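Local coordinates for protein uncharacterized peptidase Lmo0363 (Listeria monocytogenes, PDB 3L4E) that probably acts as a serine-type peptidase of the S51 (peptidase E) family, cleaving peptide bonds, although its own substrates are uncharacterised, at residues G88-K98 against D137-Y148; L25-T35 against L56-A66. All coordinates share one frame; numbering follows the deposited sequence.

How the interactions relate
Interaction 2 pairs the outermost parallel strand of the central sheet, 59-62, with its neighbour 29-33; interaction 1 lays the helix at 90-98 against the loop 137-148. Their centres are 22 Å apart, yet they meet at one seam, where helix residues of interaction 1 pack on the C-terminal ends of 25-35 and 56-66: Phe-92 CD2 lies 3.5 Å from Thr-35 O, and Leu-97 CD2 is 3.9 Å from Ile-65 CG1. The probable catalytic pair, Ser-120 and His-161, lies near interaction 1, with the side chain of Asp-137 about 7 Å from that of His-161; a sulfate sits beside Asn-89, Ser-138 and Lys-141. Interaction 2 lies away from both catalytic residues, in the sheet framework.

Interaction 1: G88-K98 against D137-Y148; sequences GNTFFLLQELK and DSTKKAVNLTNY. With SO4 (sulfate ion), chain C.
The loop 137-148, which includes a short 3-10 turn at 139-141, runs alongside the first turns of the helix in 88-98, with Phe-92 CA and Ala-142 CA 4.8 Å apart. At the helix start, Asp-137 OD2 accepts from both Thr-90 N and Thr-90 OG1, the hydroxyl coming nearly along the C-O axis at 2.7 Å and the amide from above the carboxylate plane. Asn-89 is the N-cap: its OD1 accepts from Phe-92 N, while ND2 donates to Ser-138 O (2.9 Å, 165°) and to a sulfate oxygen. Ser-138 N holds the same sulfate, probably from the crystallisation liquor, and Lys-141 NZ bonds it weakly while also donating to Val-39 O.

Phe-91 fills the middle. Its CG is anti to the carbonyl carbon (chi1 -63°), and the ring meets Thr-139 over one face, where CG2 sits above the ring centre at 3.6 Å in a CH-pi contact, and Tyr-148 at its edge, in a T-shaped pair with planes at 71° that turns the tyrosine face to Phe-91. One turn on, extended Gln-95 brings OE1 to the loop backbone, where Asn-144 N donates from above the carbonyl plane at 2.8 Å and Leu-145 N adds a weak bond. Gln-95 NE2 donates to Glu-96 OE2 and to a water that also bonds Lys-141 O and Val-143 N. Farther along, Lys-98 NZ donates to Asn-147 O.

Thr-90 and Leu-93 turn to helix 121-124 and Leu-97 to helix 102-111, placing helix 90-100 between these helices and the loop that precedes strand 157-159.

Interaction 2: L25-T35 against L56-A66; sequences LQGKTVTFIPT and LGLLVEELDIA
Phe-32 and Val-60 meet where the packing is tight: Val-60 CG1 lies 3.4 Å from Phe-32 CB, and CG anti to the backbone N (chi1 -178°) lays the ring beside that methyl and along Glu-62. On this face Val-30 CG2 also touches Leu-58 CB at 4.0 Å, and helix 44-55 covers the group through Leu-53, while Tyr-84 meets the Phe-32 ring from the next strand. Between the backbones, the hydrogen bonds of a parallel pair alternate in direction, from Leu-59 N to Lys-28 O at one end to Leu-63 N to Phe-32 O at the other; Glu-61 N meets Val-30 O nearly end-on, at 2.8 Å.

The two strands and helix 44-55 between them form a beta-alpha-beta crossover, with 59-62 as the outermost strand of the sheet. Its outer edge is looser. On the Glu-61 face, exposed Leu-59 lies across Thr-29 CG2 with CB and CD1 both near it; on the Phe-32 face, Glu-62 runs beside the ring, its carboxylate 40° from the ring plane and paired with Lys-50. At the solvent-facing turn, Gly-27 N donates to Gly-57 O at 2.8 Å, Gly-57 closing a Schellman motif after the helix.

Past the strands the contact continues through side chains. Asp-64 OD1 takes Thr-35 OG1 (2.8 Å) and Ala-66 N from opposite faces of the carboxylate plane, the latter bond making an Asx turn, while Ile-33 CG2 rests 3.9 Å from Ile-65 CG1 beside helix 90-100.

Interaction 1: G88-K98 against D137-Y148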
loop_
_atom_site.group_PDB
_atom_site.type_symbol
_atom_site.label_atom_id
_atom_site.label_comp_id
_atom_site.label_asym_id
_atom_site.label_seq_id
_atom_site.Cartn_x
_atom_site.Cartn_y
_atom_site.Cartn_z
ATOM N N GLY A 88 1.447 6.850 4.248
ATOM C CA GLY A 88 1.905 8.215 4.082
ATOM C C GLY A 88 0.848 9.000 3.333
ATOM O O GLY A 88 -0.346 8.706 3.450
ATOM N N ASN A 89 1.273 9.996 2.563
ATOM C CA ASN A 89 0.330 10.789 1.786
ATOM C C ASN A 89 0.003 10.087 0.472
ATOM O O ASN A 89 0.878 9.930 -0.395
ATOM C CB ASN A 89 0.878 12.190 1.536
ATOM C CG ASN A 89 -0.137 13.089 0.880
ATOM O OD1 ASN A 89 -0.453 12.922 -0.300
ATOM N ND2 ASN A 89 -0.662 14.046 1.640
ATOM N N THR A 90 -1.252 9.661 0.325
ATOM C CA THR A 90 -1.652 8.893 -0.852
ATOM C C THR A 90 -1.490 9.692 -2.139
ATOM O O THR A 90 -1.131 9.135 -3.172
ATOM C CB THR A 90 -3.114 8.391 -0.765
ATOM O OG1 THR A 90 -3.336 7.766 0.497
ATOM C CG2 THR A 90 -3.421 7.378 -1.883
ATOM N N PHE A 91 -1.767 10.994 -2.085
ATOM C CA PHE A 91 -1.680 11.814 -3.292
ATOM C C PHE A 91 -0.239 11.964 -3.775
ATOM O O PHE A 91 0.037 11.843 -4.964
ATOM C CB PHE A 91 -2.371 13.162 -3.091
ATOM C CG PHE A 91 -3.835 13.029 -2.824
ATOM C CD1 PHE A 91 -4.744 12.984 -3.868
ATOM C CD2 PHE A 91 -4.306 12.912 -1.523
ATOM C CE1 PHE A 91 -6.094 12.836 -3.619
ATOM C CE2 PHE A 91 -5.655 12.769 -1.268
ATOM C CZ PHE A 91 -6.547 12.728 -2.315
ATOM N N PHE A 92 0.684 12.191 -2.852
ATOM C CA PHE A 92 2.087 12.286 -3.239
ATOM C C PHE A 92 2.584 10.962 -3.817
ATOM O O PHE A 92 3.283 10.941 -4.840
ATOM C CB PHE A 92 2.961 12.710 -2.065
ATOM C CG PHE A 92 4.393 12.904 -2.439
ATOM C CD1 PHE A 92 4.774 13.982 -3.228
ATOM C CD2 PHE A 92 5.357 11.995 -2.039
ATOM C CE1 PHE A 92 6.092 14.158 -3.596
ATOM C CE2 PHE A 92 6.675 12.163 -2.399
ATOM C CZ PHE A 92 7.047 13.245 -3.182
ATOM N N LEU A 93 2.215 9.862 -3.166
ATOM C CA LEU A 93 2.542 8.529 -3.665
ATOM C C LEU A 93 2.057 8.315 -5.101
ATOM O O LEU A 93 2.832 7.923 -5.983
ATOM C CB LEU A 93 1.961 7.463 -2.736
ATOM C CG LEU A 93 2.064 5.999 -3.176
ATOM C CD1 LEU A 93 3.510 5.529 -3.287
ATOM C CD2 LEU A 93 1.266 5.117 -2.214
ATOM N N LEU A 94 0.776 8.565 -5.348
ATOM C CA LEU A 94 0.222 8.348 -6.685
ATOM C C LEU A 94 0.880 9.285 -7.694
ATOM O O LEU A 94 1.183 8.894 -8.821
ATOM C CB LEU A 94 -1.294 8.551 -6.682
ATOM C CG LEU A 94 -2.006 8.238 -7.999
ATOM C CD1 LEU A 94 -1.741 6.805 -8.429
ATOM C CD2 LEU A 94 -3.516 8.509 -7.877
ATOM N N GLN A 95 1.107 10.523 -7.274
ATOM C CA GLN A 95 1.777 11.498 -8.120
ATOM C C GLN A 95 3.126 10.989 -8.612
ATOM O O GLN A 95 3.430 11.064 -9.797
ATOM C CB GLN A 95 1.958 12.816 -7.368
ATOM C CG GLN A 95 2.730 13.855 -8.144
ATOM C CD GLN A 95 2.865 15.124 -7.356
ATOM O OE1 GLN A 95 1.944 15.935 -7.321
ATOM N NE2 GLN A 95 3.999 15.290 -6.680
ATOM N N GLU A 96 3.936 10.462 -7.699
ATOM C CA GLU A 96 5.273 10.010 -8.066
ATOM C C GLU A 96 5.238 8.723 -8.896
ATOM O O GLU A 96 6.035 8.559 -9.828
ATOM C CB GLU A 96 6.150 9.872 -6.820
ATOM C CG GLU A 96 6.347 11.206 -6.094
ATOM C CD GLU A 96 6.936 12.293 -7.003
ATOM O OE1 GLU A 96 8.051 12.104 -7.525
ATOM O OE2 GLU A 96 6.283 13.338 -7.198
ATOM N N LEU A 97 4.303 7.829 -8.584
ATOM C CA LEU A 97 4.117 6.634 -9.398
ATOM C C LEU A 97 3.718 6.978 -10.835
ATOM O O LEU A 97 4.226 6.382 -11.783
ATOM C CB LEU A 97 3.082 5.703 -8.773
ATOM C CG LEU A 97 3.475 4.987 -7.477
ATOM C CD1 LEU A 97 2.282 4.231 -6.919
ATOM C CD2 LEU A 97 4.649 4.029 -7.680
ATOM N N LYS A 98 2.811 7.936 -11.004
ATOM C CA LYS A 98 2.418 8.339 -12.353
ATOM C C LYS A 98 3.537 9.081 -13.094
ATOM O O LYS A 98 3.774 8.835 -14.285
ATOM C CB LYS A 98 1.148 9.194 -12.331
ATOM C CG LYS A 98 -0.102 8.450 -11.922
ATOM C CD LYS A 98 -1.332 9.322 -12.155
ATOM C CE LYS A 98 -2.618 8.577 -11.838
ATOM N NZ LYS A 98 -3.817 9.391 -12.191
ATOM N N ASP A 137 -5.741 12.591 3.807
ATOM C CA ASP A 137 -4.436 13.003 3.304
ATOM C C ASP A 137 -4.571 14.288 2.500
ATOM O O ASP A 137 -5.389 14.358 1.585
ATOM C CB ASP A 137 -3.852 11.926 2.389
ATOM C CG ASP A 137 -3.550 10.634 3.111
ATOM O OD1 ASP A 137 -3.597 10.612 4.362
ATOM O OD2 ASP A 137 -3.261 9.636 2.414
ATOM N N SER A 138 -3.756 15.292 2.806
ATOM C CA SER A 138 -3.860 16.584 2.120
ATOM C C SER A 138 -3.335 16.586 0.679
ATOM O O SER A 138 -2.230 16.117 0.408
ATOM C CB SER A 138 -3.148 17.679 2.910
ATOM O OG SER A 138 -3.192 18.906 2.196
ATOM N N THR A 139 -4.126 17.142 -0.236
ATOM C CA THR A 139 -3.716 17.254 -1.633
ATOM C C THR A 139 -2.668 18.346 -1.843
ATOM O O THR A 139 -2.056 18.425 -2.911
ATOM C CB THR A 139 -4.911 17.540 -2.559
ATOM O OG1 THR A 139 -5.495 18.795 -2.202
ATOM C CG2 THR A 139 -5.961 16.443 -2.447
ATOM N N LYS A 140 -2.463 19.188 -0.830
ATOM C CA LYS A 140 -1.454 20.245 -0.903
ATOM C C LYS A 140 -0.067 19.686 -1.168
ATOM O O LYS A 140 0.808 20.387 -1.682
ATOM C CB LYS A 140 -1.401 21.056 0.396
ATOM C CG LYS A 140 -2.692 21.737 0.799
ATOM C CD LYS A 140 -2.456 22.630 2.017
ATOM C CE LYS A 140 -3.737 22.869 2.806
ATOM N NZ LYS A 140 -4.186 21.642 3.530
ATOM N N LYS A 141 0.138 18.422 -0.809
ATOM C CA LYS A 141 1.459 17.815 -0.925
ATOM C C LYS A 141 1.714 17.202 -2.298
ATOM O O LYS A 141 2.808 16.715 -2.579
ATOM C CB LYS A 141 1.697 16.829 0.217
ATOM C CG LYS A 141 1.709 17.552 1.559
ATOM C CD LYS A 141 2.035 16.645 2.723
ATOM C CE LYS A 141 2.141 17.452 4.008
ATOM N NZ LYS A 141 2.206 16.575 5.208
ATOM N N ALA A 142 0.708 17.258 -3.165
ATOM C CA ALA A 142 0.833 16.730 -4.520
ATOM C C ALA A 142 0.479 17.825 -5.523
ATOM O O ALA A 142 -0.661 17.906 -5.993
ATOM C CB ALA A 142 -0.080 15.531 -4.698
ATOM N N VAL A 143 1.449 18.675 -5.851
ATOM C CA VAL A 143 1.151 19.871 -6.636
ATOM C C VAL A 143 1.076 19.616 -8.137
ATOM O O VAL A 143 0.743 20.523 -8.900
ATOM C CB VAL A 143 2.167 21.006 -6.381
ATOM C CG1 VAL A 143 2.215 21.370 -4.899
ATOM C CG2 VAL A 143 3.555 20.628 -6.908
ATOM N N ASN A 144 1.372 18.388 -8.555
ATOM C CA ASN A 144 1.382 18.032 -9.976
ATOM C C ASN A 144 0.310 17.027 -10.391
ATOM O O ASN A 144 0.003 16.895 -11.571
ATOM C CB ASN A 144 2.755 17.496 -10.390
ATOM C CG ASN A 144 3.864 18.486 -10.141
ATOM O OD1 ASN A 144 4.894 18.148 -9.558
ATOM N ND2 ASN A 144 3.658 19.721 -10.571
ATOM N N LEU A 145 -0.254 16.315 -9.425
ATOM C CA LEU A 145 -1.189 15.239 -9.738
ATOM C C LEU A 145 -2.542 15.796 -10.180
ATOM O O LEU A 145 -3.249 16.396 -9.379
ATOM C CB LEU A 145 -1.363 14.337 -8.518
ATOM C CG LEU A 145 -2.327 13.161 -8.640
ATOM C CD1 LEU A 145 -1.795 12.144 -9.638
ATOM C CD2 LEU A 145 -2.537 12.523 -7.272
ATOM N N THR A 146 -2.905 15.575 -11.444
ATOM C CA THR A 146 -4.096 16.206 -12.025
ATOM C C THR A 146 -5.313 15.292 -12.145
ATOM O O THR A 146 -6.406 15.742 -12.479
ATOM C CB THR A 146 -3.807 16.780 -13.430
ATOM O OG1 THR A 146 -3.386 15.724 -14.301
ATOM C CG2 THR A 146 -2.722 17.844 -13.365
ATOM N N ASN A 147 -5.114 14.011 -11.883
ATOM C CA ASN A 147 -6.165 13.017 -12.009
ATOM C C ASN A 147 -5.977 12.007 -10.882
ATOM O O ASN A 147 -4.876 11.508 -10.664
ATOM C CB ASN A 147 -6.038 12.334 -13.366
ATOM C CG ASN A 147 -7.112 11.297 -13.619
ATOM O OD1 ASN A 147 -7.775 10.820 -12.710
ATOM N ND2 ASN A 147 -7.280 10.938 -14.887
ATOM N N TYR A 148 -7.041 11.727 -10.135
ATOM C CA TYR A 148 -6.906 10.865 -8.973
ATOM C C TYR A 148 -7.167 9.385 -9.273
ATOM O O TYR A 148 -7.188 8.560 -8.360
ATOM C CB TYR A 148 -7.773 11.396 -7.823
ATOM C CG TYR A 148 -7.340 12.780 -7.369
ATOM C CD1 TYR A 148 -6.004 13.164 -7.443
ATOM C CD2 TYR A 148 -8.258 13.701 -6.875
ATOM C CE1 TYR A 148 -5.590 14.419 -7.035
ATOM C CE2 TYR A 148 -7.850 14.962 -6.460
ATOM C CZ TYR A 148 -6.513 15.315 -6.544
ATOM O OH TYR A 148 -6.086 16.567 -6.141
HETATM S S SO4 C . -0.984 15.125 5.328
HETATM O O1 SO4 C . -0.551 16.308 4.592
HETATM O O2 SO4 C . -0.299 15.065 6.613
HETATM O O3 SO4 C . -2.423 15.206 5.541
HETATM O O4 SO4 C . -0.676 13.925 4.551
HETATM O O HOH W 1 4.058 17.659 -4.878
#

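Interaction 2: L25-T35 against L56-A66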
loop_
_atom_site.group_PDB
_atom_site.type_symbol
_atom_site.label_atom_id
_atom_site.label_comp_id
_atom_site.label_asym_id
_atom_site.label_seq_id
_atom_site.Cartn_x
_atom_site.Cartn_y
_atom_site.Cartn_z
ATOM N N LEU A 25 9.067 -17.440 3.960
ATOM C CA LEU A 25 9.535 -16.086 3.747
ATOM C C LEU A 25 11.045 -15.920 3.835
ATOM O O LEU A 25 11.594 -15.006 3.229
ATOM C CB LEU A 25 8.875 -15.159 4.759
ATOM C CG LEU A 25 7.357 -15.054 4.653
ATOM C CD1 LEU A 25 6.830 -14.300 5.863
ATOM C CD2 LEU A 25 6.958 -14.369 3.350
ATOM N N GLN A 26 11.713 -16.799 4.583
ATOM C CA GLN A 26 13.138 -16.643 4.855
ATOM C C GLN A 26 13.969 -16.485 3.587
ATOM O O GLN A 26 13.945 -17.348 2.706
ATOM C CB GLN A 26 13.669 -17.824 5.675
ATOM C CG GLN A 26 15.148 -17.718 6.021
ATOM C CD GLN A 26 15.424 -16.691 7.105
ATOM O OE1 GLN A 26 14.609 -16.492 8.007
ATOM N NE2 GLN A 26 16.583 -16.041 7.029
ATOM N N GLY A 27 14.710 -15.383 3.509
ATOM C CA GLY A 27 15.601 -15.136 2.391
ATOM C C GLY A 27 14.965 -14.476 1.181
ATOM O O GLY A 27 15.670 -14.114 0.238
ATOM N N LYS A 28 13.642 -14.324 1.188
ATOM C CA LYS A 28 12.983 -13.657 0.073
ATOM C C LYS A 28 13.201 -12.161 0.184
ATOM O O LYS A 28 13.449 -11.648 1.271
ATOM C CB LYS A 28 11.499 -14.014 0.008
ATOM C CG LYS A 28 11.268 -15.485 -0.286
ATOM C CD LYS A 28 9.858 -15.754 -0.763
ATOM C CE LYS A 28 9.761 -17.112 -1.426
ATOM N NZ LYS A 28 8.436 -17.298 -2.080
ATOM N N THR A 29 13.110 -11.467 -0.947
ATOM C CA THR A 29 13.459 -10.056 -1.011
ATOM C C THR A 29 12.245 -9.170 -1.253
ATOM O O THR A 29 11.294 -9.570 -1.923
ATOM C CB THR A 29 14.462 -9.804 -2.134
ATOM O OG1 THR A 29 13.953 -10.369 -3.351
ATOM C CG2 THR A 29 15.791 -10.458 -1.802
ATOM N N VAL A 30 12.295 -7.958 -0.713
ATOM C CA VAL A 30 11.171 -7.030 -0.793
ATOM C C VAL A 30 11.637 -5.692 -1.354
ATOM O O VAL A 30 12.591 -5.118 -0.843
ATOM C CB VAL A 30 10.581 -6.780 0.615
ATOM C CG1 VAL A 30 9.408 -5.801 0.567
ATOM C CG2 VAL A 30 10.164 -8.091 1.256
ATOM N N THR A 31 10.972 -5.207 -2.402
ATOM C CA THR A 31 11.118 -3.821 -2.827
ATOM C C THR A 31 10.230 -2.991 -1.909
ATOM O O THR A 31 9.002 -3.100 -1.963
ATOM C CB THR A 31 10.677 -3.606 -4.292
ATOM O OG1 THR A 31 11.522 -4.366 -5.160
ATOM C CG2 THR A 31 10.788 -2.143 -4.672
ATOM N N PHE A 32 10.861 -2.179 -1.068
ATOM C CA PHE A 32 10.197 -1.446 0.011
ATOM C C PHE A 32 10.125 0.019 -0.401
ATOM O O PHE A 32 11.156 0.681 -0.514
ATOM C CB PHE A 32 11.045 -1.631 1.285
ATOM C CG PHE A 32 10.497 -0.988 2.526
ATOM C CD1 PHE A 32 9.592 -1.664 3.329
ATOM C CD2 PHE A 32 10.953 0.264 2.936
ATOM C CE1 PHE A 32 9.115 -1.088 4.513
ATOM C CE2 PHE A 32 10.474 0.850 4.105
ATOM C CZ PHE A 32 9.556 0.171 4.897
ATOM N N ILE A 33 8.906 0.505 -0.645
ATOM C CA ILE A 33 8.679 1.852 -1.174
ATOM C C ILE A 33 8.079 2.772 -0.106
ATOM O O ILE A 33 6.905 2.650 0.226
ATOM C CB ILE A 33 7.746 1.801 -2.402
ATOM C CG1 ILE A 33 8.379 0.949 -3.513
ATOM C CG2 ILE A 33 7.427 3.217 -2.899
ATOM C CD1 ILE A 33 7.411 0.596 -4.631
ATOM N N PRO A 34 8.901 3.663 0.470
ATOM C CA PRO A 34 8.446 4.549 1.549
ATOM C C PRO A 34 8.054 5.943 1.046
ATOM O O PRO A 34 7.856 6.858 1.845
ATOM C CB PRO A 34 9.689 4.653 2.435
ATOM C CG PRO A 34 10.817 4.627 1.437
ATOM C CD PRO A 34 10.369 3.705 0.313
ATOM N N THR A 35 7.937 6.092 -0.267
ATOM C CA THR A 35 7.677 7.392 -0.896
ATOM C C THR A 35 6.523 8.197 -0.286
ATOM O O THR A 35 6.633 9.410 -0.106
ATOM C CB THR A 35 7.433 7.202 -2.397
ATOM O OG1 THR A 35 8.558 6.509 -2.961
ATOM C CG2 THR A 35 7.233 8.544 -3.107
ATOM N N LEU A 56 10.891 -11.362 9.955
ATOM C CA LEU A 56 10.350 -12.546 9.293
ATOM C C LEU A 56 11.409 -13.215 8.424
ATOM O O LEU A 56 11.152 -14.232 7.776
ATOM C CB LEU A 56 9.151 -12.163 8.419
ATOM C CG LEU A 56 7.964 -11.537 9.144
ATOM C CD1 LEU A 56 6.872 -11.257 8.122
ATOM C CD2 LEU A 56 7.475 -12.444 10.275
ATOM N N GLY A 57 12.599 -12.629 8.400
ATOM C CA GLY A 57 13.685 -13.158 7.596
ATOM C C GLY A 57 13.702 -12.644 6.169
ATOM O O GLY A 57 14.370 -13.219 5.305
ATOM N N LEU A 58 12.955 -11.574 5.917
ATOM C CA LEU A 58 12.933 -10.953 4.595
ATOM C C LEU A 58 14.105 -9.991 4.422
ATOM O O LEU A 58 14.548 -9.354 5.383
ATOM C CB LEU A 58 11.609 -10.218 4.370
ATOM C CG LEU A 58 10.400 -11.142 4.283
ATOM C CD1 LEU A 58 9.100 -10.368 4.497
ATOM C CD2 LEU A 58 10.392 -11.875 2.953
ATOM N N LEU A 59 14.607 -9.898 3.193
ATOM C CA LEU A 59 15.655 -8.942 2.852
ATOM C C LEU A 59 14.989 -7.721 2.244
ATOM O O LEU A 59 14.355 -7.808 1.186
ATOM C CB LEU A 59 16.627 -9.548 1.850
ATOM C CG LEU A 59 17.519 -10.635 2.424
ATOM C CD1 LEU A 59 18.245 -11.366 1.307
ATOM C CD2 LEU A 59 18.506 -10.016 3.406
ATOM N N VAL A 60 15.109 -6.590 2.927
ATOM C CA VAL A 60 14.403 -5.380 2.532
ATOM C C VAL A 60 15.305 -4.454 1.723
ATOM O O VAL A 60 16.382 -4.068 2.180
ATOM C CB VAL A 60 13.874 -4.622 3.759
ATOM C CG1 VAL A 60 13.110 -3.381 3.326
ATOM C CG2 VAL A 60 12.994 -5.533 4.598
ATOM N N GLU A 61 14.851 -4.092 0.529
ATOM C CA GLU A 61 15.589 -3.191 -0.350
ATOM C C GLU A 61 14.773 -1.940 -0.667
ATOM O O GLU A 61 13.746 -2.013 -1.345
ATOM C CB GLU A 61 15.962 -3.909 -1.643
ATOM C CG GLU A 61 16.919 -5.073 -1.431
ATOM C CD GLU A 61 17.339 -5.735 -2.726
ATOM O OE1 GLU A 61 17.062 -5.166 -3.804
ATOM O OE2 GLU A 61 17.949 -6.822 -2.663
ATOM N N GLU A 62 15.240 -0.790 -0.193
ATOM C CA GLU A 62 14.497 0.448 -0.378
ATOM C C GLU A 62 14.504 0.968 -1.820
ATOM O O GLU A 62 15.512 0.896 -2.526
ATOM C CB GLU A 62 14.999 1.517 0.588
ATOM C CG GLU A 62 14.934 1.057 2.034
ATOM C CD GLU A 62 14.646 2.183 2.996
ATOM O OE1 GLU A 62 14.588 3.350 2.543
ATOM O OE2 GLU A 62 14.478 1.901 4.203
ATOM N N LEU A 63 13.354 1.486 -2.239
ATOM C CA LEU A 63 13.193 2.126 -3.540
ATOM C C LEU A 63 12.309 3.348 -3.353
ATOM O O LEU A 63 11.114 3.210 -3.087
ATOM C CB LEU A 63 12.547 1.165 -4.554
ATOM C CG LEU A 63 12.189 1.718 -5.940
ATOM C CD1 LEU A 63 13.454 2.093 -6.703
ATOM C CD2 LEU A 63 11.343 0.726 -6.752
ATOM N N ASP A 64 12.896 4.542 -3.449
ATOM C CA ASP A 64 12.107 5.772 -3.392
ATOM C C ASP A 64 11.812 6.233 -4.816
ATOM O O ASP A 64 12.685 6.750 -5.512
ATOM C CB ASP A 64 12.823 6.863 -2.586
ATOM C CG ASP A 64 11.956 8.105 -2.353
ATOM O OD1 ASP A 64 10.813 8.168 -2.856
ATOM O OD2 ASP A 64 12.425 9.027 -1.656
ATOM N N ILE A 65 10.576 6.006 -5.245
ATOM C CA ILE A 65 10.104 6.406 -6.566
ATOM C C ILE A 65 10.358 7.878 -6.859
ATOM O O ILE A 65 10.535 8.262 -8.010
ATOM C CB ILE A 65 8.589 6.131 -6.708
ATOM C CG1 ILE A 65 8.290 4.660 -6.412
ATOM C CG2 ILE A 65 8.078 6.554 -8.088
ATOM C CD1 ILE A 65 9.043 3.702 -7.287
ATOM N N ALA A 66 10.374 8.699 -5.817
ATOM C CA ALA A 66 10.502 10.142 -5.992
ATOM C C ALA A 66 11.894 10.573 -6.442
ATOM O O ALA A 66 12.052 11.644 -7.022
ATOM C CB ALA A 66 10.109 10.870 -4.709
#